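Local coordinates for protein putative branched-chain amino acid ABC transporter (Chromobacterium violaceum, PDB 4PYR) that binds glutathione and, as a putative lipoprotein of the LppC family related to periplasmic binding proteins, may regulate enzyme activity, at residues Q31-A36 against D256-A261; P77-P82 against A94-L99; Q112-M117 against A143-A148; S121-L126 against Q173-A178; P223-P228 against T247-A252. One frame throughout, in Å; residues are numbered along the deposited sequence.

From the N terminus, contact 1 opens at the end of helix 16-33 and closes only on helix 245-265. All the other contacts nest inside its loop. Contact 2 closes first. It joins the loops on the two sides of strand 83-85, in the five-stranded parallel sheet. Contacts 3 and 4 come next and cross, because their segments alternate along the chain. They touch, their centres about 12 Å apart, and join helices 106-119 and 133-150 to strands 125-129 and 176-180 of the mixed sheet. Contact 5 then ties the short helix 223-226, which follows strand 218-220, to helix 245-265. Contact 1 uses that same helix, and its closing segment lies a little further along it.

Contact 1 (Q31-A36 against D256-A261); sequences QVDQSA and DAYRLA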
# COMPACT_ATOMS: atom_id res chain seq x y z
N GLN A 31 -2.52 -19.92 9.72
CA GLN A 31 -3.46 -21.00 9.94
C GLN A 31 -3.87 -21.72 8.64
O GLN A 31 -4.07 -22.92 8.65
CB GLN A 31 -4.67 -20.44 10.68
CG GLN A 31 -4.31 -20.13 12.11
CD GLN A 31 -5.38 -19.35 12.84
OE1 GLN A 31 -6.53 -19.28 12.41
NE2 GLN A 31 -5.00 -18.75 13.98
N VAL A 32 -3.95 -21.00 7.55
CA VAL A 32 -4.30 -21.57 6.27
C VAL A 32 -3.12 -22.29 5.66
O VAL A 32 -3.20 -23.46 5.31
CB VAL A 32 -4.81 -20.51 5.30
CG1 VAL A 32 -4.98 -21.10 3.92
CG2 VAL A 32 -6.15 -19.97 5.76
N ASP A 33 -2.02 -21.57 5.54
CA ASP A 33 -0.90 -22.09 4.77
C ASP A 33 -0.09 -23.11 5.52
O ASP A 33 0.46 -24.02 4.89
CB ASP A 33 0.01 -20.91 4.37
CG ASP A 33 -0.56 -20.07 3.27
OD1 ASP A 33 -1.67 -20.31 2.74
OD2 ASP A 33 0.16 -19.16 2.88
N GLN A 34 0.04 -22.97 6.84
CA GLN A 34 0.75 -23.97 7.70
C GLN A 34 2.11 -24.35 7.24
O GLN A 34 2.54 -25.52 7.35
CB GLN A 34 -0.05 -25.18 7.82
CG GLN A 34 -1.27 -24.86 8.62
CD GLN A 34 -2.17 -25.98 8.42
OE1 GLN A 34 -2.00 -27.00 9.08
NE2 GLN A 34 -2.98 -25.89 7.37
N SER A 35 2.78 -23.32 6.75
CA SER A 35 4.11 -23.43 6.20
C SER A 35 5.18 -22.86 7.15
O SER A 35 6.37 -22.89 6.83
CB SER A 35 4.09 -22.73 4.82
OG SER A 35 3.43 -21.47 4.93
N ALA A 36 4.78 -22.40 8.35
CA ALA A 36 5.69 -21.78 9.30
C ALA A 36 5.11 -21.75 10.72
O ALA A 36 3.88 -21.79 10.92
CB ALA A 36 6.03 -20.35 8.89
N ASP A 256 -0.06 -10.96 3.28
CA ASP A 256 1.10 -10.98 2.35
C ASP A 256 2.46 -10.94 3.06
O ASP A 256 3.43 -11.49 2.52
CB ASP A 256 1.01 -9.86 1.33
CG ASP A 256 0.06 -10.16 0.19
OD1 ASP A 256 -0.48 -11.29 0.07
OD2 ASP A 256 -0.13 -9.27 -0.63
N ALA A 257 2.53 -10.35 4.25
CA ALA A 257 3.82 -10.31 5.01
C ALA A 257 4.18 -11.76 5.39
O ALA A 257 5.35 -12.17 5.27
CB ALA A 257 3.70 -9.42 6.25
N TYR A 258 3.19 -12.53 5.89
CA TYR A 258 3.37 -13.91 6.18
C TYR A 258 3.88 -14.63 4.92
O TYR A 258 4.88 -15.36 4.97
CB TYR A 258 2.09 -14.56 6.62
CG TYR A 258 2.29 -16.05 6.78
CD1 TYR A 258 2.69 -16.57 7.97
CD2 TYR A 258 2.04 -16.95 5.73
CE1 TYR A 258 2.85 -17.96 8.13
CE2 TYR A 258 2.22 -18.31 5.87
CZ TYR A 258 2.64 -18.80 7.07
OH TYR A 258 2.86 -20.15 7.24
N ARG A 259 3.20 -14.42 3.77
CA ARG A 259 3.53 -15.16 2.57
C ARG A 259 4.92 -14.85 2.07
O ARG A 259 5.64 -15.76 1.66
CB ARG A 259 2.51 -14.93 1.48
CG ARG A 259 1.09 -15.38 1.91
CD ARG A 259 -0.03 -14.97 0.94
NE ARG A 259 0.13 -15.56 -0.38
CZ ARG A 259 -0.25 -15.04 -1.53
NH1 ARG A 259 -0.83 -13.84 -1.58
NH2 ARG A 259 -0.07 -15.71 -2.64
N LEU A 260 5.26 -13.56 2.08
CA LEU A 260 6.62 -13.13 1.67
C LEU A 260 7.68 -13.64 2.61
O LEU A 260 8.75 -14.08 2.16
CB LEU A 260 6.73 -11.63 1.58
CG LEU A 260 6.20 -10.97 0.36
CD1 LEU A 260 6.37 -9.46 0.56
CD2 LEU A 260 6.95 -11.41 -0.87
N ALA A 261 7.41 -13.59 3.91
CA ALA A 261 8.37 -14.11 4.90
C ALA A 261 8.69 -15.55 4.64
O ALA A 261 9.87 -15.94 4.67
CB ALA A 261 7.82 -13.96 6.30
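Asp33 meets Tyr258 CE2 with both CB and OD2, each 3.7 Å away. The CB is oblique to the ring. The two side chains run past one another in opposite senses, with carboxylate and ring planes 57° apart. Asp33 OD2 also comes within 4.0 Å of Arg259 CG. The charged groups stay further apart, with Asp33 OD2 4.9 Å from Arg259 NE, so any attraction is probably modest. Each has another partner. Asp33 OD2 is hydrogen-bonded to Tyr236 OH, and Arg259 forms salt bridges with Asp256 in its own helix and with Asp276.

Gln34 leaves the helix with positive phi. Its NE2 turns back to bond Val32 O at 3.2 Å. This turn ends helix 16-33, which connects strands 2-8 and 36-42. The two strands are parallel neighbours, so the unit is a beta-alpha-beta crossover. Helix 245-265 packs against the same sheet, and Tyr258 points from it into the join between helix and strand.

Ser35 comes next. Its OG sits between the backbone N and the carbonyl carbon (chi1 46°). It meets Tyr258 OH at 2.7 Å, at the edge of the ring and near its plane. Either hydroxyl could be the donor in this hydrogen bond. Ala36 packs beside the same end of the tyrosine. Its CB is 3.6 Å from Tyr258 OH and 4.0 Å from Tyr258 CE1. The Ala36 methyl also touches Val2 and Ile4 of strand 2-8, and the Tyr258 side chain rests on Ile4.

Contact 2 (P77-P82 against A94-L99); sequences PSVTVP and AANPKL
The carboxamide of Asn96 is the flat group that meets Val79. Val79 O lies near the amide plane and accepts a hydrogen bond from Asn96 ND2 at 3.1 Å, with an N-H...O angle of 164°. Val79 CB stands above that plane, 3.5 Å from Asn96 ND2. The same ND2 also donates to Ala76 O. On the other branch of the amide, Asn96 OD1 accepts from Lys98 N at 3.1 Å, which makes an Asx turn. Both ends of the group are thus fixed.

A type I beta turn runs from Asn96 to Leu99 over the same residues. It leads into strand 99-101, while 77-82 leads into strand 83-85. These are neighbouring parallel strands at one side of the five-stranded sheet, so the contact joins the loops that enter them.

The exposed Lys98 reaches across to Thr80 and Pro82. Its chain bends at chi3, and CE comes 3.2 Å from Thr80 O. Val79 CG1 packs 3.9 Å from Lys98 CB. Pro82 CA makes a CA-H...O contact of 3.4 Å with Lys98 O. At the far end, Pro77 CG touches Ala94 CB at 4.1 Å.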
# COMPACT_ATOMS: atom_id res chain seq x y z
N PRO A 77 21.29 -2.01 11.36
CA PRO A 77 22.69 -2.54 11.47
C PRO A 77 22.75 -3.93 12.08
O PRO A 77 23.72 -4.66 11.83
CB PRO A 77 23.43 -1.52 12.38
CG PRO A 77 22.60 -0.28 12.29
CD PRO A 77 21.17 -0.70 12.04
N SER A 78 21.73 -4.29 12.86
CA SER A 78 21.70 -5.58 13.56
C SER A 78 20.98 -6.69 12.77
O SER A 78 20.98 -7.87 13.18
CB SER A 78 21.09 -5.39 14.97
OG SER A 78 21.80 -4.36 15.64
N VAL A 79 20.43 -6.33 11.62
CA VAL A 79 19.63 -7.28 10.82
C VAL A 79 20.52 -8.38 10.29
O VAL A 79 21.54 -8.13 9.58
CB VAL A 79 18.80 -6.60 9.71
CG1 VAL A 79 18.28 -7.60 8.68
CG2 VAL A 79 17.63 -5.87 10.36
N THR A 80 20.19 -9.60 10.71
CA THR A 80 21.01 -10.76 10.32
C THR A 80 20.23 -11.92 9.70
O THR A 80 20.83 -12.84 9.18
CB THR A 80 21.75 -11.34 11.51
OG1 THR A 80 20.78 -11.67 12.51
CG2 THR A 80 22.78 -10.34 12.05
N VAL A 81 18.91 -11.87 9.79
CA VAL A 81 18.06 -12.77 9.03
C VAL A 81 17.13 -11.91 8.14
O VAL A 81 16.94 -10.71 8.40
CB VAL A 81 17.22 -13.70 9.92
CG1 VAL A 81 18.09 -14.50 10.83
CG2 VAL A 81 16.12 -12.94 10.70
N PRO A 82 16.62 -12.49 7.04
CA PRO A 82 15.75 -11.72 6.17
C PRO A 82 14.67 -11.08 6.99
O PRO A 82 14.02 -11.77 7.78
CB PRO A 82 15.23 -12.76 5.19
CG PRO A 82 16.25 -13.82 5.17
CD PRO A 82 16.74 -13.89 6.59
N ALA A 94 20.54 2.27 7.80
CA ALA A 94 21.77 1.68 7.28
C ALA A 94 21.44 0.69 6.17
O ALA A 94 20.51 -0.09 6.26
CB ALA A 94 22.55 0.97 8.39
N ALA A 95 22.25 0.75 5.10
CA ALA A 95 22.11 -0.26 4.05
C ALA A 95 22.37 -1.64 4.66
O ALA A 95 23.31 -1.84 5.45
CB ALA A 95 23.07 0.01 2.92
N ASN A 96 21.55 -2.59 4.24
CA ASN A 96 21.59 -3.97 4.74
C ASN A 96 20.80 -4.86 3.80
O ASN A 96 19.59 -4.68 3.63
CB ASN A 96 21.05 -4.09 6.16
CG ASN A 96 21.33 -5.45 6.78
OD1 ASN A 96 21.26 -6.48 6.10
ND2 ASN A 96 21.62 -5.47 8.07
N PRO A 97 21.46 -5.83 3.16
CA PRO A 97 20.82 -6.53 2.06
C PRO A 97 19.79 -7.55 2.46
O PRO A 97 19.06 -8.05 1.59
CB PRO A 97 22.01 -7.21 1.33
CG PRO A 97 23.02 -7.37 2.40
CD PRO A 97 22.92 -6.09 3.18
N LYS A 98 19.69 -7.82 3.77
CA LYS A 98 18.67 -8.70 4.30
C LYS A 98 17.45 -7.95 4.80
O LYS A 98 16.54 -8.59 5.26
CB LYS A 98 19.22 -9.51 5.46
CG LYS A 98 20.31 -10.47 5.05
CD LYS A 98 20.71 -11.27 6.29
CE LYS A 98 20.65 -12.77 6.03
NZ LYS A 98 21.98 -13.24 5.62
N LEU A 99 17.48 -6.62 4.71
CA LEU A 99 16.35 -5.79 5.12
C LEU A 99 15.53 -5.34 3.93
O LEU A 99 16.00 -4.67 3.06
CB LEU A 99 16.86 -4.58 5.91
CG LEU A 99 15.78 -3.64 6.47
CD1 LEU A 99 14.77 -4.43 7.31
CD2 LEU A 99 16.37 -2.46 7.25

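Contact 3 (Q112-M117 against A143-A148); sequences QLARLM and ADEWRA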
# COMPACT_ATOMS: atom_id res chain seq x y z
N GLN A 112 1.16 4.08 -10.62
CA GLN A 112 0.36 3.16 -11.36
C GLN A 112 -0.84 3.76 -12.04
O GLN A 112 -1.12 3.41 -13.18
CB GLN A 112 -0.07 2.06 -10.47
CG GLN A 112 1.10 1.13 -10.20
CD GLN A 112 0.61 0.02 -9.34
OE1 GLN A 112 -0.28 -0.75 -9.77
NE2 GLN A 112 1.08 -0.02 -8.08
N LEU A 113 -1.52 4.67 -11.35
CA LEU A 113 -2.67 5.28 -11.96
C LEU A 113 -2.31 6.02 -13.26
O LEU A 113 -3.03 5.95 -14.24
CB LEU A 113 -3.35 6.23 -10.99
CG LEU A 113 -4.73 6.68 -11.43
CD1 LEU A 113 -5.70 5.52 -11.38
CD2 LEU A 113 -5.14 7.84 -10.53
N ALA A 114 -1.16 6.70 -13.26
CA ALA A 114 -0.70 7.33 -14.47
C ALA A 114 -0.48 6.30 -15.55
O ALA A 114 -0.85 6.53 -16.68
CB ALA A 114 0.57 8.11 -14.21
N ARG A 115 0.17 5.17 -15.21
CA ARG A 115 0.35 4.11 -16.18
C ARG A 115 -0.96 3.50 -16.70
O ARG A 115 -1.08 3.25 -17.91
CB ARG A 115 1.30 3.04 -15.59
CG ARG A 115 2.70 3.60 -15.33
CD ARG A 115 3.73 2.51 -15.13
NE ARG A 115 3.60 1.86 -13.84
CZ ARG A 115 4.24 2.24 -12.73
NH1 ARG A 115 5.07 3.28 -12.73
NH2 ARG A 115 4.05 1.57 -11.60
N LEU A 116 -1.95 3.33 -15.81
CA LEU A 116 -3.28 2.83 -16.20
C LEU A 116 -3.93 3.75 -17.20
O LEU A 116 -4.52 3.33 -18.22
CB LEU A 116 -4.24 2.67 -14.99
CG LEU A 116 -5.72 2.34 -15.29
CD1 LEU A 116 -5.89 1.00 -15.98
CD2 LEU A 116 -6.52 2.37 -14.00
N MSE A 117 -3.83 5.04 -16.91
CA MSE A 117 -4.46 5.98 -17.79
C MSE A 117 -3.82 6.07 -19.14
O MSE A 117 -4.50 6.26 -20.15
CB MSE A 117 -4.50 7.29 -17.06
CG MSE A 117 -5.62 7.32 -16.01
SE MSE A 117 -5.61 8.92 -14.89
CE MSE A 117 -6.70 10.00 -16.12
N ALA A 143 2.06 13.18 -11.43
CA ALA A 143 2.55 14.11 -12.41
C ALA A 143 3.96 13.72 -12.86
O ALA A 143 4.25 13.77 -14.05
CB ALA A 143 2.56 15.48 -11.80
N ASP A 144 4.77 13.29 -11.93
CA ASP A 144 6.15 12.88 -12.30
C ASP A 144 6.12 11.67 -13.24
O ASP A 144 6.93 11.58 -14.21
CB ASP A 144 6.97 12.56 -11.06
CG ASP A 144 7.46 13.82 -10.34
OD1 ASP A 144 7.32 14.95 -10.87
OD2 ASP A 144 7.96 13.71 -9.20
N GLU A 145 5.29 10.69 -12.89
CA GLU A 145 5.17 9.50 -13.70
C GLU A 145 4.61 9.80 -15.10
O GLU A 145 5.10 9.30 -16.09
CB GLU A 145 4.32 8.45 -13.00
CG GLU A 145 4.33 7.09 -13.71
CD GLU A 145 5.67 6.36 -13.64
OE1 GLU A 145 6.52 6.54 -12.73
OE2 GLU A 145 5.83 5.48 -14.50
N TRP A 146 3.58 10.64 -15.16
CA TRP A 146 2.99 11.02 -16.45
C TRP A 146 4.06 11.67 -17.34
O TRP A 146 4.19 11.34 -18.52
CB TRP A 146 1.80 12.06 -16.23
CG TRP A 146 1.07 12.27 -17.50
CD1 TRP A 146 1.29 13.23 -18.44
CD2 TRP A 146 0.05 11.43 -18.02
NE1 TRP A 146 0.48 13.03 -19.52
CE2 TRP A 146 -0.32 11.94 -19.28
CE3 TRP A 146 -0.61 10.29 -17.52
CZ2 TRP A 146 -1.28 11.33 -20.09
CZ3 TRP A 146 -1.55 9.71 -18.30
CH2 TRP A 146 -1.88 10.22 -19.58
N ARG A 147 4.79 12.61 -16.78
CA ARG A 147 5.86 13.29 -17.54
C ARG A 147 6.92 12.28 -18.07
O ARG A 147 7.34 12.37 -19.23
CB ARG A 147 6.54 14.42 -16.72
CG ARG A 147 7.45 15.34 -17.56
CD ARG A 147 8.42 16.09 -16.67
NE ARG A 147 7.72 17.09 -15.82
CZ ARG A 147 7.53 18.38 -16.15
NH1 ARG A 147 7.98 18.84 -17.31
NH2 ARG A 147 6.90 19.21 -15.34
N ALA A 148 7.31 11.33 -17.21
CA ALA A 148 8.29 10.32 -17.57
C ALA A 148 7.82 9.50 -18.78
O ALA A 148 8.57 9.23 -19.68
CB ALA A 148 8.59 9.38 -16.37
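Ala114 and Trp146 mark the close point of a helix-helix packing, with their CA atoms 5.6 Å apart. Helices 106-119 and 133-150 come just before and just after strand 125-129, and both pack on it. The axes of the two short helical segments approach to 8.4 Å and cross at -41°.

The tight part lies on the side of the sheet. Trp146 packs directly against Ala114. Trp146 CG is anti to its backbone N, and the indole reaches across with the outer atoms of its six-membered ring. Ala114 CB lies 4.1 Å from Trp146 CE3, and Ala114 O lies 3.6 Å from Trp146 CZ3, oblique to the ring. Met117 CB meets the ring edge, 4.0 Å from CZ3 of Trp146. Pro125 of the strand touches both Met117 and Trp146, and Arg118 makes a cation-pi contact with the indole.

The other side is more open to solvent and polar. Arg115 is exposed and Glu145 partly so. Glu145 CG still packs 3.9 Å from Ala114 CB, but beyond it the chain bends at chi2 and turns its carboxylate to Arg115. The guanidinium and carboxylate planes are 87° apart, and the groups are joined by one salt-bridging hydrogen bond. Arg115 NH1 donates to Glu145 OE2 at 2.9 Å. OE2 lies close to the guanidinium plane, while NH1 sits above the carboxylate, 76° out of its plane.

Contact 4 (S121-L126 against Q173-A178); sequences SRAAPL and QADAVA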
# COMPACT_ATOMS: atom_id res chain seq x y z
N SER A 121 -5.40 5.04 -23.12
CA SER A 121 -5.33 6.04 -24.19
C SER A 121 -5.90 7.40 -23.83
O SER A 121 -6.49 8.08 -24.69
CB SER A 121 -5.98 5.55 -25.50
OG SER A 121 -5.33 4.41 -26.00
N ARG A 122 -5.74 7.79 -22.58
CA ARG A 122 -6.12 9.14 -22.17
C ARG A 122 -5.00 10.04 -22.62
O ARG A 122 -3.91 9.94 -22.10
CB ARG A 122 -6.31 9.23 -20.66
CG ARG A 122 -7.31 8.23 -20.11
CD ARG A 122 -8.51 8.05 -21.02
NE ARG A 122 -9.49 7.17 -20.40
CZ ARG A 122 -10.60 6.77 -20.98
NH1 ARG A 122 -10.90 7.17 -22.20
NH2 ARG A 122 -11.42 5.95 -20.33
N ALA A 123 -5.26 10.89 -23.60
CA ALA A 123 -4.20 11.72 -24.18
C ALA A 123 -4.02 13.07 -23.47
O ALA A 123 -2.94 13.66 -23.53
CB ALA A 123 -4.48 11.96 -25.64
N ALA A 124 -5.07 13.55 -22.84
CA ALA A 124 -5.06 14.89 -22.27
C ALA A 124 -5.86 14.90 -20.96
O ALA A 124 -6.88 15.55 -20.85
CB ALA A 124 -5.61 15.89 -23.27
N PRO A 125 -5.39 14.14 -19.97
CA PRO A 125 -6.12 14.15 -18.72
C PRO A 125 -5.86 15.42 -17.93
O PRO A 125 -4.84 16.10 -18.10
CB PRO A 125 -5.53 12.98 -17.96
CG PRO A 125 -4.12 12.91 -18.49
CD PRO A 125 -4.25 13.22 -19.93
N LEU A 126 -6.80 15.75 -17.06
CA LEU A 126 -6.62 16.78 -16.07
C LEU A 126 -6.42 16.17 -14.72
O LEU A 126 -7.26 15.40 -14.25
CB LEU A 126 -7.86 17.67 -16.03
CG LEU A 126 -7.84 18.78 -14.96
CD1 LEU A 126 -6.76 19.81 -15.26
CD2 LEU A 126 -9.19 19.44 -14.76
N GLN A 173 -12.16 20.34 -21.41
CA GLN A 173 -11.19 20.22 -22.49
C GLN A 173 -10.37 18.94 -22.39
O GLN A 173 -9.52 18.67 -23.25
CB GLN A 173 -10.23 21.41 -22.46
CG GLN A 173 -10.90 22.77 -22.46
CD GLN A 173 -9.94 23.88 -22.07
OE1 GLN A 173 -8.72 23.69 -22.10
NE2 GLN A 173 -10.47 25.04 -21.70
N ALA A 174 -10.58 18.19 -21.32
CA ALA A 174 -9.82 16.97 -21.02
C ALA A 174 -10.53 15.71 -21.49
O ALA A 174 -11.77 15.69 -21.60
CB ALA A 174 -9.57 16.90 -19.53
N ASP A 175 -9.77 14.66 -21.75
CA ASP A 175 -10.39 13.37 -22.11
C ASP A 175 -10.47 12.39 -20.92
O ASP A 175 -10.97 11.26 -21.07
CB ASP A 175 -9.75 12.74 -23.36
CG ASP A 175 -8.34 12.25 -23.13
OD1 ASP A 175 -7.73 12.62 -22.12
OD2 ASP A 175 -7.85 11.47 -23.99
N ALA A 176 -10.01 12.84 -19.75
CA ALA A 176 -10.21 12.14 -18.49
C ALA A 176 -9.80 13.04 -17.35
O ALA A 176 -9.05 14.01 -17.54
CB ALA A 176 -9.39 10.86 -18.46
N VAL A 177 -10.25 12.69 -16.15
CA VAL A 177 -9.86 13.39 -14.94
C VAL A 177 -9.19 12.42 -13.97
O VAL A 177 -9.73 11.35 -13.71
CB VAL A 177 -11.05 14.08 -14.27
CG1 VAL A 177 -10.64 14.75 -12.97
CG2 VAL A 177 -11.61 15.05 -15.25
N ALA A 178 -8.04 12.79 -13.43
CA ALA A 178 -7.37 12.03 -12.40
C ALA A 178 -7.50 12.77 -11.10
O ALA A 178 -7.19 13.94 -11.05
CB ALA A 178 -5.89 11.90 -12.75
O HOH W 1 -9.46 8.86 -24.18
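Strands 125-129 and 176-180 are parallel neighbours in the mixed sheet, and this contact joins their first residues and the loops before them. Leu126 N donates to Ala176 O at 2.9 Å, and Ala178 N donates to Leu126 O at 2.8 Å. Before the strands, Asp175 N reaches Ala124 O at 3.2 Å, with the donor well above the carbonyl plane.

The Asp175 side chain grips the incoming loop. Its CG lies in the crowded position between backbone N and carbonyl carbon (chi1 70°). Ala123 N bonds the syn lone pair of Asp175 OD2 at 2.7 Å. Ala124 N bonds Asp175 OD1 at 2.9 Å from above the carboxylate plane. One carboxylate thus holds two successive backbone N-H groups. A water takes a bond from Arg122 NH1 at 3.0 Å and gives one to Asp175 OD2 at 3.1 Å.

Arg122 CG packs 3.7 Å from Ala176 CB, and Arg122 NE is hydrogen-bonded to Tyr200 OH. Leu126 CB meets Ala174 CB. Strand 125-129 lies between 155-158 and 176-180, and the parallel part of the sheet has the order 2-1-3-4-5, as in the lobes of type I periplasmic binding proteins.

Contact 5 (P223-P228 against T247-A252); sequences PWFLMP and TERLYA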
# COMPACT_ATOMS: atom_id res chain seq x y z
N PRO A 223 -6.28 -6.58 -4.84
CA PRO A 223 -7.07 -7.80 -5.18
C PRO A 223 -7.99 -8.23 -4.05
O PRO A 223 -9.12 -8.72 -4.31
CB PRO A 223 -5.98 -8.85 -5.43
CG PRO A 223 -4.85 -8.04 -5.92
CD PRO A 223 -4.84 -6.77 -5.10
N TRP A 224 -7.54 -8.02 -2.81
CA TRP A 224 -8.33 -8.39 -1.65
C TRP A 224 -9.78 -7.84 -1.72
O TRP A 224 -10.73 -8.51 -1.27
CB TRP A 224 -7.63 -7.89 -0.39
CG TRP A 224 -8.29 -8.34 0.88
CD1 TRP A 224 -8.93 -7.55 1.80
CD2 TRP A 224 -8.32 -9.67 1.39
NE1 TRP A 224 -9.38 -8.33 2.84
CE2 TRP A 224 -9.01 -9.63 2.62
CE3 TRP A 224 -7.87 -10.89 0.92
CZ2 TRP A 224 -9.26 -10.77 3.36
CZ3 TRP A 224 -8.11 -12.02 1.68
CH2 TRP A 224 -8.77 -11.95 2.87
N PHE A 225 -9.92 -6.62 -2.26
CA PHE A 225 -11.24 -6.00 -2.45
C PHE A 225 -11.81 -6.22 -3.85
O PHE A 225 -13.03 -6.40 -4.03
CB PHE A 225 -11.15 -4.47 -2.20
CG PHE A 225 -10.62 -4.10 -0.82
CD1 PHE A 225 -11.25 -4.51 0.31
CD2 PHE A 225 -9.49 -3.34 -0.71
CE1 PHE A 225 -10.76 -4.15 1.56
CE2 PHE A 225 -8.97 -3.01 0.53
CZ PHE A 225 -9.61 -3.39 1.66
N LEU A 226 -10.97 -6.15 -4.88
CA LEU A 226 -11.45 -6.07 -6.25
C LEU A 226 -11.56 -7.41 -7.01
O LEU A 226 -12.14 -7.43 -8.08
CB LEU A 226 -10.56 -5.11 -7.05
CG LEU A 226 -10.57 -3.68 -6.57
CD1 LEU A 226 -9.62 -2.84 -7.40
CD2 LEU A 226 -11.99 -3.12 -6.61
N MSE A 227 -10.92 -8.47 -6.50
CA MSE A 227 -10.82 -9.72 -7.23
C MSE A 227 -11.19 -10.86 -6.32
O MSE A 227 -10.33 -11.61 -5.88
CB MSE A 227 -9.37 -9.84 -7.72
CG MSE A 227 -9.06 -8.80 -8.77
SE MSE A 227 -7.22 -9.12 -9.43
CE MSE A 227 -7.49 -10.84 -10.34
N PRO A 228 -12.50 -11.02 -6.02
CA PRO A 228 -12.92 -12.08 -5.11
C PRO A 228 -12.48 -13.47 -5.56
O PRO A 228 -12.20 -14.32 -4.70
CB PRO A 228 -14.46 -11.98 -5.11
CG PRO A 228 -14.82 -10.89 -6.05
CD PRO A 228 -13.59 -10.12 -6.39
N THR A 247 -8.25 -0.02 7.50
CA THR A 247 -7.86 -1.08 8.43
C THR A 247 -7.76 -2.49 7.80
O THR A 247 -6.81 -3.24 8.06
CB THR A 247 -8.82 -1.13 9.60
OG1 THR A 247 -8.92 0.17 10.18
CG2 THR A 247 -8.37 -2.09 10.63
N GLU A 248 -8.77 -2.88 7.03
CA GLU A 248 -8.75 -4.14 6.31
C GLU A 248 -7.54 -4.22 5.38
O GLU A 248 -7.02 -5.30 5.16
CB GLU A 248 -10.03 -4.33 5.54
CG GLU A 248 -10.08 -5.70 4.91
CD GLU A 248 -11.48 -6.22 4.63
OE1 GLU A 248 -12.45 -5.45 4.75
OE2 GLU A 248 -11.58 -7.42 4.29
N ARG A 249 -7.07 -3.08 4.85
CA ARG A 249 -5.83 -3.10 4.07
C ARG A 249 -4.70 -3.61 4.95
O ARG A 249 -3.81 -4.26 4.42
CB ARG A 249 -5.47 -1.74 3.41
CG ARG A 249 -6.34 -1.40 2.19
CD ARG A 249 -5.95 -0.14 1.43
NE ARG A 249 -7.07 0.15 0.56
CZ ARG A 249 -8.05 0.99 0.89
NH1 ARG A 249 -7.98 1.72 2.00
NH2 ARG A 249 -9.08 1.14 0.07
N LEU A 250 -4.73 -3.31 6.24
CA LEU A 250 -3.65 -3.76 7.15
C LEU A 250 -3.75 -5.25 7.43
O LEU A 250 -2.75 -5.92 7.59
CB LEU A 250 -3.63 -3.00 8.47
CG LEU A 250 -3.41 -1.50 8.37
CD1 LEU A 250 -3.70 -0.82 9.70
CD2 LEU A 250 -1.97 -1.22 7.91
N TYR A 251 -4.96 -5.79 7.47
CA TYR A 251 -5.15 -7.24 7.60
C TYR A 251 -4.57 -7.96 6.38
O TYR A 251 -3.81 -8.95 6.53
CB TYR A 251 -6.66 -7.51 7.72
CG TYR A 251 -7.07 -8.96 7.78
CD1 TYR A 251 -7.05 -9.67 9.00
CD2 TYR A 251 -7.51 -9.64 6.65
CE1 TYR A 251 -7.48 -11.00 9.07
CE2 TYR A 251 -7.92 -10.98 6.70
CZ TYR A 251 -7.92 -11.66 7.90
OH TYR A 251 -8.33 -12.97 7.98
N ALA A 252 -4.85 -7.43 5.20
CA ALA A 252 -4.36 -8.00 3.96
C ALA A 252 -2.85 -7.85 3.92
O ALA A 252 -2.17 -8.74 3.42
CB ALA A 252 -5.01 -7.34 2.74
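Trp224 and Glu248 each hold CG anti to the backbone N (chi1 -174° in both), and beyond CG the glutamate chain is extended. The two side chains cross at about a right angle. The contact packs the short helix 223-226 on the long helix 245-265. The short helix follows strand 218-220 of the mixed sheet. The long helix also packs against helix 16-33 beside the other sheet, so the contact probably lies where the two lobes of the binding-protein fold meet.

Trp224 NE1 donates to Glu248 OE2 at 2.8 Å, with an N-H...O angle of 146°. OE2 is met on its anti side. Arg238 is a second, weak and long ion-pair partner of OE2, and it also makes a cation-pi contact with Trp224. Ala252 CB covers one face of the indole in a CH-pi contact, 4.1 Å from the centroid of the five-membered ring. At the far end, Trp224 CZ2 meets Tyr251 CE2 at 3.6 Å. The six-membered rings are oblique, their planes 47° apart. Tyr251 OH is bonded to Pro237 O.

The Phe225 ring sits next to the indole, with Trp224 CD1 over one of its faces. Phe225 CE1 is also 3.8 Å from Glu248 CG. Arg249 crosses the Phe225 side chain roughly perpendicularly and carries the contact toward the ligand pocket. The Arg249 side chain is about 4 Å from that of Leu104, a glutathione-binding residue. Arg249 NH2 forms a salt bridge with Asp221. Nearer its backbone, Arg249 CG meets the edge of the Phe225 ring, 3.5 Å from Phe225 CE2.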